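Local atomic coordinates of Phosphoglucosamine/phosphogalactosamine mutase (Sulfolobus tokodaii, PDB entry 2F7L), a protein that interconverts the 6- and 1-phosphates of glucosamine and of galactosamine, a magnesium-dependent step toward UDP-N-acetylglucosamine and UDP-N-acetylgalactosamine. Residues N37-V42 and G65-D70; Y173-D178 and C197-I202; K276-I281 and D318-A323; T283-S288 and T405-K410; V377-G382 and P427-M432. All blocks are in the same frame, centred on the assembly; numbering follows the deposited sequence.

Interaction 1. Residues N37-V42 and G65-D70; sequences NSKILV and GVEVYD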
# COMPACT_ATOMS: atom_id res chain seq x y z
N ASN A 37 -10.83 21.29 -19.21
CA ASN A 37 -11.78 20.29 -19.70
C ASN A 37 -11.39 18.86 -19.42
O ASN A 37 -11.94 17.94 -20.03
CB ASN A 37 -11.99 20.44 -21.19
CG ASN A 37 -12.52 21.78 -21.54
OD1 ASN A 37 -12.01 22.44 -22.46
ND2 ASN A 37 -13.55 22.22 -20.84
N SER A 38 -10.43 18.65 -18.53
CA SER A 38 -10.05 17.29 -18.21
C SER A 38 -11.08 16.78 -17.20
O SER A 38 -11.58 17.54 -16.35
CB SER A 38 -8.64 17.25 -17.63
OG SER A 38 -8.56 18.04 -16.47
N LYS A 39 -11.41 15.50 -17.32
CA LYS A 39 -12.40 14.89 -16.45
C LYS A 39 -11.69 14.28 -15.26
O LYS A 39 -10.96 13.30 -15.42
CB LYS A 39 -13.17 13.83 -17.24
CG LYS A 39 -14.07 14.42 -18.31
CD LYS A 39 -14.53 13.36 -19.25
CE LYS A 39 -15.69 13.84 -20.08
NZ LYS A 39 -15.43 15.23 -20.55
N ILE A 40 -11.92 14.86 -14.08
CA ILE A 40 -11.24 14.39 -12.87
C ILE A 40 -12.14 13.89 -11.78
O ILE A 40 -13.04 14.59 -11.33
CB ILE A 40 -10.34 15.51 -12.24
CG1 ILE A 40 -9.29 15.99 -13.25
CG2 ILE A 40 -9.66 14.97 -11.00
CD1 ILE A 40 -8.36 14.91 -13.73
N LEU A 41 -11.88 12.68 -11.32
CA LEU A 41 -12.68 12.07 -10.28
C LEU A 41 -12.11 12.38 -8.88
O LEU A 41 -10.93 12.15 -8.63
CB LEU A 41 -12.71 10.56 -10.50
CG LEU A 41 -13.84 9.68 -9.95
CD1 LEU A 41 -13.22 8.46 -9.30
CD2 LEU A 41 -14.68 10.43 -8.94
N VAL A 42 -12.94 12.90 -7.99
CA VAL A 42 -12.50 13.23 -6.63
C VAL A 42 -13.17 12.32 -5.61
O VAL A 42 -14.38 12.22 -5.59
CB VAL A 42 -12.84 14.70 -6.27
CG1 VAL A 42 -12.38 15.00 -4.86
CG2 VAL A 42 -12.20 15.65 -7.27
N GLY A 65 -10.80 25.39 -14.70
CA GLY A 65 -11.52 24.74 -15.78
C GLY A 65 -11.58 23.23 -15.86
O GLY A 65 -11.76 22.67 -16.93
N VAL A 66 -11.45 22.54 -14.73
CA VAL A 66 -11.51 21.09 -14.76
C VAL A 66 -12.97 20.69 -14.65
O VAL A 66 -13.74 21.37 -13.98
CB VAL A 66 -10.71 20.48 -13.59
CG1 VAL A 66 -11.04 19.02 -13.45
CG2 VAL A 66 -9.20 20.70 -13.81
N GLU A 67 -13.36 19.62 -15.33
CA GLU A 67 -14.74 19.14 -15.26
C GLU A 67 -14.70 18.17 -14.08
O GLU A 67 -14.21 17.06 -14.22
CB GLU A 67 -15.15 18.39 -16.54
CG GLU A 67 -16.68 18.35 -16.76
CD GLU A 67 -17.18 17.12 -17.54
OE1 GLU A 67 -18.40 16.86 -17.51
OE2 GLU A 67 -16.37 16.42 -18.20
N VAL A 68 -15.20 18.60 -12.93
CA VAL A 68 -15.14 17.80 -11.71
C VAL A 68 -16.21 16.73 -11.40
O VAL A 68 -17.40 16.98 -11.53
CB VAL A 68 -15.09 18.73 -10.48
CG1 VAL A 68 -14.94 17.91 -9.22
CG2 VAL A 68 -13.96 19.72 -10.63
N TYR A 69 -15.76 15.56 -10.96
CA TYR A 69 -16.66 14.48 -10.56
C TYR A 69 -16.41 14.03 -9.11
O TYR A 69 -15.27 13.80 -8.69
CB TYR A 69 -16.51 13.26 -11.45
CG TYR A 69 -17.07 13.47 -12.82
CD1 TYR A 69 -16.41 14.28 -13.74
CD2 TYR A 69 -18.28 12.87 -13.20
CE1 TYR A 69 -16.92 14.49 -14.99
CE2 TYR A 69 -18.80 13.07 -14.46
CZ TYR A 69 -18.12 13.88 -15.35
OH TYR A 69 -18.59 14.09 -16.63
N ASP A 70 -17.50 13.86 -8.38
CA ASP A 70 -17.47 13.45 -6.98
C ASP A 70 -17.81 11.96 -6.80
O ASP A 70 -18.93 11.53 -7.08
CB ASP A 70 -18.48 14.28 -6.21
CG ASP A 70 -18.14 14.41 -4.75
OD1 ASP A 70 -17.94 13.38 -4.07
OD2 ASP A 70 -18.09 15.57 -4.27

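Interaction 2. Residues Y173-D178 and C197-I202; sequences YKVLID and CKIYTI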
# COMPACT_ATOMS: atom_id res chain seq x y z
N TYR A 173 -16.84 -19.86 3.85
CA TYR A 173 -15.83 -19.50 4.84
C TYR A 173 -16.38 -18.61 5.94
O TYR A 173 -17.36 -17.89 5.76
CB TYR A 173 -14.67 -18.79 4.15
CG TYR A 173 -13.72 -19.71 3.44
CD1 TYR A 173 -13.13 -20.78 4.10
CD2 TYR A 173 -13.37 -19.49 2.12
CE1 TYR A 173 -12.22 -21.62 3.46
CE2 TYR A 173 -12.45 -20.32 1.46
CZ TYR A 173 -11.88 -21.38 2.13
OH TYR A 173 -10.98 -22.19 1.49
N LYS A 174 -15.73 -18.66 7.10
CA LYS A 174 -16.11 -17.84 8.25
C LYS A 174 -14.97 -16.82 8.41
O LYS A 174 -13.92 -17.15 8.97
CB LYS A 174 -16.23 -18.73 9.49
CG LYS A 174 -17.13 -18.16 10.57
CD LYS A 174 -16.93 -18.86 11.93
CE LYS A 174 -17.68 -18.11 13.06
NZ LYS A 174 -17.37 -18.53 14.47
N VAL A 175 -15.16 -15.59 7.94
CA VAL A 175 -14.10 -14.57 8.01
C VAL A 175 -14.34 -13.38 8.92
O VAL A 175 -15.48 -13.05 9.24
CB VAL A 175 -13.77 -13.99 6.58
CG1 VAL A 175 -13.27 -15.08 5.66
CG2 VAL A 175 -14.99 -13.31 5.99
N LEU A 176 -13.25 -12.74 9.33
CA LEU A 176 -13.34 -11.52 10.15
C LEU A 176 -12.64 -10.40 9.37
O LEU A 176 -11.57 -10.60 8.81
CB LEU A 176 -12.70 -11.69 11.53
CG LEU A 176 -12.56 -10.36 12.28
CD1 LEU A 176 -12.54 -10.52 13.79
CD2 LEU A 176 -11.26 -9.73 11.82
N ILE A 177 -13.28 -9.23 9.34
CA ILE A 177 -12.75 -8.08 8.62
C ILE A 177 -12.57 -6.86 9.54
O ILE A 177 -13.51 -6.42 10.20
CB ILE A 177 -13.67 -7.73 7.45
CG1 ILE A 177 -13.70 -8.89 6.45
CG2 ILE A 177 -13.19 -6.47 6.79
CD1 ILE A 177 -14.65 -8.70 5.27
N ASP A 178 -11.34 -6.34 9.57
CA ASP A 178 -10.98 -5.18 10.38
C ASP A 178 -10.61 -4.03 9.45
O ASP A 178 -9.44 -3.84 9.10
CB ASP A 178 -9.80 -5.53 11.29
CG ASP A 178 -9.47 -4.42 12.30
OD1 ASP A 178 -10.16 -3.38 12.32
OD2 ASP A 178 -8.51 -4.61 13.08
N CYS A 197 -19.51 -15.82 2.48
CA CYS A 197 -18.86 -16.15 3.74
C CYS A 197 -19.76 -15.72 4.89
O CYS A 197 -20.71 -14.97 4.69
CB CYS A 197 -17.53 -15.39 3.91
SG CYS A 197 -16.47 -15.23 2.45
N LYS A 198 -19.46 -16.20 6.10
CA LYS A 198 -20.19 -15.75 7.27
C LYS A 198 -19.25 -14.58 7.58
O LYS A 198 -18.04 -14.79 7.72
CB LYS A 198 -20.16 -16.79 8.39
CG LYS A 198 -21.24 -16.60 9.43
CD LYS A 198 -21.06 -17.61 10.54
CE LYS A 198 -22.31 -17.69 11.41
NZ LYS A 198 -22.73 -16.35 11.86
N ILE A 199 -19.78 -13.37 7.66
CA ILE A 199 -18.94 -12.20 7.88
C ILE A 199 -19.05 -11.53 9.24
O ILE A 199 -20.14 -11.20 9.69
CB ILE A 199 -19.24 -11.13 6.82
CG1 ILE A 199 -19.17 -11.76 5.44
CG2 ILE A 199 -18.26 -9.99 6.94
CD1 ILE A 199 -19.85 -10.93 4.38
N TYR A 200 -17.90 -11.36 9.89
CA TYR A 200 -17.83 -10.69 11.18
C TYR A 200 -16.87 -9.53 10.98
O TYR A 200 -15.74 -9.74 10.50
CB TYR A 200 -17.24 -11.59 12.27
CG TYR A 200 -17.99 -12.86 12.55
CD1 TYR A 200 -17.84 -13.97 11.72
CD2 TYR A 200 -18.86 -12.96 13.64
CE1 TYR A 200 -18.52 -15.15 11.98
CE2 TYR A 200 -19.54 -14.12 13.91
CZ TYR A 200 -19.37 -15.22 13.07
OH TYR A 200 -20.05 -16.38 13.31
N THR A 201 -17.28 -8.31 11.31
CA THR A 201 -16.35 -7.22 11.15
C THR A 201 -16.17 -6.54 12.49
O THR A 201 -17.12 -6.36 13.27
CB THR A 201 -16.80 -6.15 10.11
OG1 THR A 201 -17.75 -5.26 10.71
CG2 THR A 201 -17.42 -6.80 8.89
N ILE A 202 -14.92 -6.20 12.75
CA ILE A 202 -14.55 -5.51 13.96
C ILE A 202 -14.21 -4.14 13.41
O ILE A 202 -13.55 -4.01 12.37
CB ILE A 202 -13.34 -6.22 14.68
CG1 ILE A 202 -12.99 -5.51 15.97
CG2 ILE A 202 -12.10 -6.21 13.83
CD1 ILE A 202 -14.15 -5.20 16.82

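Interaction 3. Residues K276-I281 and D318-A323; sequences KAIKKI and DENALA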
# COMPACT_ATOMS: atom_id res chain seq x y z
N LYS A 276 0.86 -18.57 -18.54
CA LYS A 276 1.27 -17.79 -19.71
C LYS A 276 2.10 -16.54 -19.40
O LYS A 276 2.83 -16.04 -20.26
CB LYS A 276 0.01 -17.37 -20.50
CG LYS A 276 -1.07 -16.62 -19.67
CD LYS A 276 -0.62 -15.23 -19.12
CE LYS A 276 -0.05 -14.31 -20.23
NZ LYS A 276 0.41 -12.96 -19.76
N ALA A 277 1.96 -16.04 -18.18
CA ALA A 277 2.65 -14.83 -17.76
C ALA A 277 4.04 -15.06 -17.20
O ALA A 277 4.31 -16.05 -16.50
CB ALA A 277 1.80 -14.08 -16.74
N ILE A 278 4.92 -14.10 -17.49
CA ILE A 278 6.31 -14.14 -17.05
C ILE A 278 6.48 -14.39 -15.55
O ILE A 278 6.35 -13.46 -14.75
CB ILE A 278 7.02 -12.81 -17.38
CG1 ILE A 278 6.27 -12.03 -18.48
CG2 ILE A 278 8.46 -13.09 -17.74
CD1 ILE A 278 6.01 -12.81 -19.76
N LYS A 279 6.79 -15.63 -15.17
CA LYS A 279 7.01 -15.96 -13.76
C LYS A 279 8.07 -14.95 -13.33
O LYS A 279 9.23 -15.00 -13.75
CB LYS A 279 7.56 -17.39 -13.59
CG LYS A 279 6.87 -18.49 -14.42
CD LYS A 279 5.42 -18.71 -14.03
CE LYS A 279 4.79 -19.82 -14.86
NZ LYS A 279 3.32 -19.85 -14.65
N LYS A 280 7.64 -14.01 -12.49
CA LYS A 280 8.50 -12.95 -12.03
C LYS A 280 7.66 -11.92 -11.31
O LYS A 280 6.62 -11.49 -11.82
CB LYS A 280 9.16 -12.30 -13.23
CG LYS A 280 10.01 -11.11 -12.90
CD LYS A 280 10.18 -10.22 -14.12
CE LYS A 280 9.99 -11.01 -15.41
NZ LYS A 280 10.75 -12.30 -15.38
N ILE A 281 8.11 -11.52 -10.13
CA ILE A 281 7.41 -10.55 -9.32
C ILE A 281 8.39 -9.48 -8.84
O ILE A 281 9.60 -9.68 -8.88
CB ILE A 281 6.72 -11.24 -8.12
CG1 ILE A 281 7.76 -11.84 -7.17
CG2 ILE A 281 5.80 -12.36 -8.65
CD1 ILE A 281 8.38 -10.85 -6.23
N ASP A 318 5.70 -1.49 -16.01
CA ASP A 318 6.88 -1.35 -16.86
C ASP A 318 7.64 -2.63 -17.23
O ASP A 318 8.34 -2.67 -18.25
CB ASP A 318 7.87 -0.38 -16.21
CG ASP A 318 7.51 1.07 -16.46
OD1 ASP A 318 6.30 1.40 -16.45
OD2 ASP A 318 8.43 1.89 -16.67
N GLU A 319 7.53 -3.68 -16.42
CA GLU A 319 8.23 -4.91 -16.75
C GLU A 319 7.27 -6.08 -16.88
O GLU A 319 7.64 -7.26 -16.73
CB GLU A 319 9.37 -5.18 -15.73
CG GLU A 319 9.02 -5.87 -14.41
CD GLU A 319 10.28 -6.16 -13.56
OE1 GLU A 319 10.98 -5.20 -13.14
OE2 GLU A 319 10.59 -7.35 -13.33
N ASN A 320 6.03 -5.74 -17.17
CA ASN A 320 4.99 -6.73 -17.38
C ASN A 320 5.17 -7.91 -16.44
O ASN A 320 5.17 -9.06 -16.87
CB ASN A 320 5.06 -7.20 -18.82
CG ASN A 320 3.91 -8.09 -19.20
OD1 ASN A 320 2.76 -7.65 -19.23
ND2 ASN A 320 4.22 -9.35 -19.50
N ALA A 321 5.33 -7.61 -15.16
CA ALA A 321 5.54 -8.64 -14.15
C ALA A 321 4.29 -9.43 -13.80
O ALA A 321 3.17 -9.08 -14.19
CB ALA A 321 6.12 -8.00 -12.89
N LEU A 322 4.47 -10.51 -13.05
CA LEU A 322 3.34 -11.34 -12.66
C LEU A 322 2.54 -10.61 -11.61
O LEU A 322 1.32 -10.53 -11.70
CB LEU A 322 3.82 -12.68 -12.09
CG LEU A 322 2.72 -13.67 -11.69
CD1 LEU A 322 2.01 -14.17 -12.95
CD2 LEU A 322 3.33 -14.84 -10.92
N ALA A 323 3.22 -10.08 -10.60
CA ALA A 323 2.59 -9.34 -9.50
C ALA A 323 3.65 -8.54 -8.75
O ALA A 323 4.83 -8.57 -9.10
CB ALA A 323 1.90 -10.31 -8.53

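Interaction 4. Residues T283-S288 and T405-K410; sequences TAVSSS and TIDGVK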
# COMPACT_ATOMS: atom_id res chain seq x y z
N THR A 283 9.37 -6.64 -5.67
CA THR A 283 9.16 -6.39 -4.24
C THR A 283 10.28 -5.50 -3.69
O THR A 283 11.37 -5.42 -4.27
CB THR A 283 9.07 -7.68 -3.40
OG1 THR A 283 8.30 -7.41 -2.23
CG2 THR A 283 10.44 -8.17 -2.98
N ALA A 284 10.00 -4.82 -2.60
CA ALA A 284 11.00 -3.94 -2.02
C ALA A 284 11.98 -4.67 -1.10
O ALA A 284 11.65 -5.67 -0.45
CB ALA A 284 10.33 -2.79 -1.28
N VAL A 285 13.19 -4.13 -1.06
CA VAL A 285 14.27 -4.66 -0.25
C VAL A 285 13.90 -4.78 1.23
O VAL A 285 14.67 -5.32 2.01
CB VAL A 285 15.53 -3.78 -0.40
CG1 VAL A 285 16.17 -4.03 -1.77
CG2 VAL A 285 15.15 -2.31 -0.26
N SER A 286 12.72 -4.29 1.59
CA SER A 286 12.22 -4.36 2.96
C SER A 286 11.57 -5.73 3.18
O SER A 286 11.27 -6.13 4.31
CB SER A 286 11.20 -3.24 3.20
OG SER A 286 10.21 -3.19 2.17
N SER A 287 11.37 -6.46 2.08
CA SER A 287 10.78 -7.80 2.11
C SER A 287 11.79 -8.89 2.51
O SER A 287 12.98 -8.81 2.17
CB SER A 287 10.21 -8.14 0.72
OG SER A 287 8.90 -7.64 0.56
N SER A 288 11.29 -9.90 3.22
CA SER A 288 12.11 -11.01 3.67
C SER A 288 12.62 -11.80 2.49
O SER A 288 11.91 -11.93 1.51
CB SER A 288 11.29 -11.95 4.55
OG SER A 288 11.92 -13.22 4.66
N THR A 405 22.19 -2.84 -3.41
CA THR A 405 22.28 -1.48 -2.93
C THR A 405 21.37 -0.51 -3.68
O THR A 405 21.66 0.69 -3.74
CB THR A 405 23.72 -0.96 -3.00
OG1 THR A 405 24.14 -0.92 -4.36
CG2 THR A 405 24.65 -1.85 -2.22
N ILE A 406 20.28 -1.01 -4.24
CA ILE A 406 19.35 -0.15 -4.96
C ILE A 406 18.67 0.85 -4.00
O ILE A 406 18.08 1.84 -4.43
CB ILE A 406 18.25 -0.98 -5.69
CG1 ILE A 406 17.35 -0.06 -6.51
CG2 ILE A 406 17.41 -1.73 -4.68
CD1 ILE A 406 17.95 0.42 -7.82
N ASP A 407 18.75 0.59 -2.70
CA ASP A 407 18.14 1.46 -1.69
C ASP A 407 18.67 1.05 -0.31
O ASP A 407 18.14 0.15 0.34
CB ASP A 407 16.62 1.31 -1.74
CG ASP A 407 15.92 2.18 -0.72
OD1 ASP A 407 16.55 3.11 -0.18
OD2 ASP A 407 14.73 1.95 -0.46
N GLY A 408 19.72 1.73 0.13
CA GLY A 408 20.32 1.36 1.39
C GLY A 408 21.24 0.20 1.06
O GLY A 408 21.90 0.20 0.01
N VAL A 409 21.29 -0.80 1.93
CA VAL A 409 22.11 -1.97 1.68
C VAL A 409 21.46 -3.21 2.22
O VAL A 409 21.28 -3.36 3.42
CB VAL A 409 23.51 -1.83 2.30
CG1 VAL A 409 24.20 -3.20 2.37
CG2 VAL A 409 24.35 -0.86 1.46
N LYS A 410 21.10 -4.10 1.32
CA LYS A 410 20.47 -5.35 1.70
C LYS A 410 21.44 -6.46 1.42
O LYS A 410 22.03 -6.52 0.34
CB LYS A 410 19.20 -5.63 0.89
CG LYS A 410 18.45 -6.85 1.38
CD LYS A 410 17.55 -7.41 0.31
CE LYS A 410 16.73 -8.58 0.83
NZ LYS A 410 15.71 -8.17 1.84

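Interaction 5. Residues V377-G382 and P427-M432; sequences VDLKPG and PIIRIM. With SO4 (sulfate ion), chain C.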
# COMPACT_ATOMS: atom_id res chain seq x y z
N VAL A 377 18.75 3.75 14.79
CA VAL A 377 19.92 4.36 15.42
C VAL A 377 20.17 5.71 14.76
O VAL A 377 20.14 5.84 13.54
CB VAL A 377 21.19 3.44 15.35
CG1 VAL A 377 20.98 2.35 14.34
CG2 VAL A 377 22.45 4.26 15.05
N ASP A 378 20.35 6.72 15.61
CA ASP A 378 20.56 8.08 15.15
C ASP A 378 21.79 8.21 14.31
O ASP A 378 22.76 7.47 14.49
CB ASP A 378 20.69 9.05 16.31
CG ASP A 378 19.42 9.19 17.12
OD1 ASP A 378 19.34 10.16 17.91
OD2 ASP A 378 18.50 8.34 17.00
N LEU A 379 21.74 9.15 13.38
CA LEU A 379 22.87 9.38 12.51
C LEU A 379 23.68 10.46 13.20
O LEU A 379 23.23 11.60 13.31
CB LEU A 379 22.41 9.85 11.14
CG LEU A 379 23.31 9.41 9.98
CD1 LEU A 379 22.80 9.98 8.68
CD2 LEU A 379 24.73 9.84 10.21
N LYS A 380 24.85 10.10 13.69
CA LYS A 380 25.73 11.05 14.36
C LYS A 380 26.18 12.11 13.34
O LYS A 380 26.40 11.80 12.17
CB LYS A 380 26.94 10.30 14.93
CG LYS A 380 28.15 11.19 15.27
CD LYS A 380 27.85 12.19 16.40
CE LYS A 380 29.00 13.18 16.66
NZ LYS A 380 29.17 14.17 15.54
N PRO A 381 26.28 13.39 13.77
CA PRO A 381 26.71 14.43 12.83
C PRO A 381 28.16 14.17 12.42
O PRO A 381 28.92 13.55 13.16
CB PRO A 381 26.55 15.71 13.63
CG PRO A 381 25.36 15.42 14.47
CD PRO A 381 25.66 14.01 14.96
N GLY A 382 28.53 14.64 11.24
CA GLY A 382 29.90 14.43 10.80
C GLY A 382 30.15 12.96 10.51
O GLY A 382 31.27 12.45 10.70
N PRO A 427 16.23 11.74 11.34
CA PRO A 427 17.69 11.70 11.18
C PRO A 427 18.14 10.39 11.79
O PRO A 427 18.91 10.36 12.75
CB PRO A 427 18.15 12.90 11.99
CG PRO A 427 17.16 12.89 13.15
CD PRO A 427 15.83 12.56 12.50
N ILE A 428 17.67 9.30 11.20
CA ILE A 428 17.93 7.97 11.72
C ILE A 428 18.16 6.88 10.69
O ILE A 428 17.66 6.97 9.57
CB ILE A 428 16.71 7.57 12.61
CG1 ILE A 428 17.09 7.76 14.07
CG2 ILE A 428 16.16 6.18 12.23
CD1 ILE A 428 16.05 8.55 14.85
N ILE A 429 18.94 5.86 11.06
CA ILE A 429 19.16 4.73 10.15
C ILE A 429 18.44 3.53 10.75
O ILE A 429 18.65 3.18 11.91
CB ILE A 429 20.66 4.37 9.99
CG1 ILE A 429 21.34 5.38 9.07
CG2 ILE A 429 20.81 2.98 9.43
CD1 ILE A 429 22.05 6.44 9.82
N ARG A 430 17.55 2.93 9.96
CA ARG A 430 16.80 1.77 10.41
C ARG A 430 17.63 0.54 10.13
O ARG A 430 18.23 0.42 9.08
CB ARG A 430 15.46 1.65 9.66
CG ARG A 430 14.49 2.82 9.86
CD ARG A 430 13.04 2.48 9.48
NE ARG A 430 12.12 3.57 9.79
CZ ARG A 430 11.65 4.47 8.92
NH1 ARG A 430 11.98 4.41 7.63
NH2 ARG A 430 10.86 5.45 9.33
N ILE A 431 17.69 -0.37 11.09
CA ILE A 431 18.42 -1.61 10.92
C ILE A 431 17.48 -2.76 11.15
O ILE A 431 16.95 -2.90 12.25
CB ILE A 431 19.58 -1.79 11.95
CG1 ILE A 431 20.63 -0.69 11.79
CG2 ILE A 431 20.22 -3.15 11.76
CD1 ILE A 431 21.84 -0.88 12.68
N MET A 432 17.24 -3.57 10.13
CA MET A 432 16.39 -4.73 10.32
C MET A 432 17.12 -5.95 9.76
O MET A 432 17.82 -5.88 8.73
CB MET A 432 15.04 -4.57 9.64
CG MET A 432 15.05 -4.85 8.15
SD MET A 432 13.45 -4.61 7.39
CE MET A 432 12.53 -5.94 8.20
S SO4 C . 10.99 6.56 5.19
O1 SO4 C . 11.12 7.50 3.98
O2 SO4 C . 10.28 7.31 6.32
O3 SO4 C . 10.13 5.50 4.79
O4 SO4 C . 12.31 6.39 5.66

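Interaction 1. Residues N37-V42 and G65-D70
Lys39 and Glu67 sit opposite each other on neighbouring parallel strands, and their side chains run side by side. In Lys39, CG leaves CB anti to the carbonyl carbon (chi1 -69°), which puts it near Glu67 OE2 and obliquely beside the Tyr69 ring. Next, Lys39 CD lies 3.7 Å from Glu67 OE2, and Lys39 CE lies 3.3 Å from Glu67 OE2. The bend at chi4 (44°) then brings NZ to Glu67 OE2 at 2.8 Å, a salt bridge that meets the oxygen almost along its C-O bond. The other carboxylate oxygen, OE1, has its own salt bridge to Lys146. Tyr69 shares this face of the sheet, with Glu67 OE2 at the edge of its ring and in the ring plane; Tyr88 meets the same ring edge-to-face. The strands belong to a beta-alpha-beta unit of domain I, with helix 50-63 as the crossover, and they pair in register with their axes 28° apart. Backbone bonds go back and forth between them. On the face of Ile40, Val42 and Val68 the contacts are aliphatic: Ile40 CG1 meets Val66 CG1 at 3.5 Å, and Val42 CG2 meets Val68 CG1 at 4.1 Å. Leu61 of helix 50-63 touches both Val42 and Val68. Where the helix ends, Gly65 is the C-prime residue of a Schellman motif, and its O accepts a bond from Asn37 N at 2.8 Å.

Interaction 2. Residues Y173-D178 and C197-I202
Residues 174-178 and 198-201 run as parallel strands in register, their axes 27° apart, stitched by five backbone bonds that begin with Lys198 N to Tyr173 O and finish with Ile202 N to Ile177 O. On one face, Lys174 lies beside Lys198 and runs obliquely past the CE1 side of the Tyr200 ring, its CG 3.6 Å and its CE 3.3 Å from Tyr200 CE1, while Val175 O lies at the ring edge, in plane. The extended Lys174 chain ends with NZ bonded to Leu232 O. Lys198 bends at chi4 (-51°), and its NZ donates to Tyr200 OH at 3.0 Å. The two ammonium groups stay apart, with Lys174 NZ 6.3 Å from Lys198 NZ. Both strands belong to a beta-alpha-beta unit of domain II in which helix 188-194 makes the crossover, and 198-201 is an edge strand of its sheet. On the face of Val175, Ile177 and Ile199 the contacts are aliphatic: Ile177 CD1 meets Ile199 CG2 at 4.2 Å, and Val175 CG2 reaches Cys197 CB, just before the strand, at 3.9 Å. At the C-terminal end, Ile202 CG2 projects between its own backbone N and carbonyl carbon, the crowded position, and rests 3.5 Å from Asp178 CB. Asp178 is held by a salt bridge from OD2 to Arg213; it lies about 10 Å, side chain to side chain, from Asp241, which probably binds magnesium.

Interaction 3. Residues K276-I281 and D318-A323
Leu322 N donates to Lys280 O, and this is the one backbone hydrogen bond between the two segments: 2.7 Å long, fairly straight (159° at the hydrogen), with the donor almost on the carbonyl axis. It comes just where the chain leaves helix 309-318 to enter strand 323-326, next to strand 280-284 in the sheet of domain III. That helix ends in a Schellman motif with Asn320, at positive phi, as its C-prime residue.

The apolar contacts centre on Leu322. Its CG is anti to the backbone N (chi1 -177°); beyond it, CD1 touches Ala277 CB at 3.8 Å. CB of the same leucine lies 4.0 Å from Ile281 CG2, and Ala270 and Ser271 of helix 259-272 also pack on this side chain.

A mixed contact sets an aliphatic chain against an amide: Ile278 crosses the Asn320 side chain at about a right angle, with Ile278 CG1 3.5 Å from Asn320 ND2.

Among the charged residues, Lys280 lays its CG and CD methylenes obliquely against the carboxylate oxygen OE2 of Glu319, but the chain bends at chi3 and chi4, leaving Lys280 NZ 5.4 Å from Glu319 OE2. Glu319 instead pairs through OE1 with Lys315, and its OE2 lies close to the like-charged Asp303. The lysine could still ease that crowding of negative charge through space, though no direct ion pair joins the segments; they are held by one backbone bond and by the packing round Leu322.

Interaction 4. Residues T283-S288 and T405-K410
A type I beta turn, Ala284 to Ser287, at the end of strand 280-284 in domain III packs here against the loop that leads into strand 409-413 of the C-terminal domain. The turn is closed by Ser287 N to Ala284 O at 2.7 Å, and its Ser287 OG donates to Thr283 OG1. Lys410 reaches into it from the other domain. CG is anti to the backbone N (chi1 -174°), the chain stays extended as far as CE, and the bend at chi4 (69°) delivers NZ to two carbonyls. The bond from Lys410 NZ to Ser287 O, 2.8 Å, comes nearly straight onto the carbonyl. That to Val285 O, 3.0 Å, has the nitrogen above the carbonyl plane, 43° out of it. Trp304 adds a cation-pi contact to the same lysine, so this buried ammonium would be stabilised by two carbonyl dipoles and an aromatic ring. Val285 fills in alongside: its CG1 meets Ile406 CG2 at 3.9 Å, while its CG2 lies 4.2 Å from Asp407 CB, the side chains slanting across each other in both cases. Asp407 turns its carboxylate to partners in both domains, Val307 N and Arg421. Past the turn, Ser288 OG caps Leu290 N ahead of helix 290-296. The arrangement is that of an interdomain junction in the four-domain phosphohexose mutase fold, with a lysine of the last domain bound to carbonyls of a beta turn in the third.

Interaction 5. Residues V377-G382 and P427-M432
The guanidinium of Arg430 meets a bound sulfate at its edge: the sulfur lies in the plane of the group, and NH1 donates to sulfate O4 at 2.8 Å, somewhat bent (138° at the hydrogen). Arg430 runs extended from CG to NE (chi3 175°), carrying the guanidinium out to the sulfate. Gly424 N holds the same ion, which probably came from the crystallisation liquor, while Glu426 forms a long, weak ion pair with Arg430 NH2. Asp378 has the other flat group, its OD2 3.3 Å from Ile428 CD1.

Strand 371-378 forms one edge of the antiparallel sheet of the C-terminal domain and pairs with strand 428-435. Val377 and Ile429 are a hydrogen-bonded pair, with Val377 N to Ile429 O at 2.9 Å and Ile429 N to Val377 O at 2.8 Å. Leu379 N continues the ladder to Pro427 O at 3.1 Å. On the helix-covered face, Val377 CG1 slants against Ile431 CD1 at 3.7 Å, and Val452 of helix 438-452 packs on both. Leu379 packs on the CD1 methyl of Ile429.

A sulfate gripped by an arginine and a backbone N-H beside this strand is consistent with the phosphate-binding loop of the family's last domain, where such donors would suit a sugar phosphate.

In the fold
Interactions 1, 2 and 3 follow in series along the chain, one in each of the first three domains, while the segments of interaction 4 alternate with those of 3 and of 5. Interactions 1 and 2, each a parallel strand pair of a beta-alpha-beta unit, have centres about 36 Å apart. Strand 280-284 runs from interaction 3 into interaction 4, about 19 Å away between centres. Interactions 4 and 5 reach the same antiparallel sheet; their centres are about 17 Å apart and they touch where Ser286 O packs on Met432 SD, 4.1 Å away. Interactions 1 to 3 and 5 each lie within one domain; interaction 4 joins the last two.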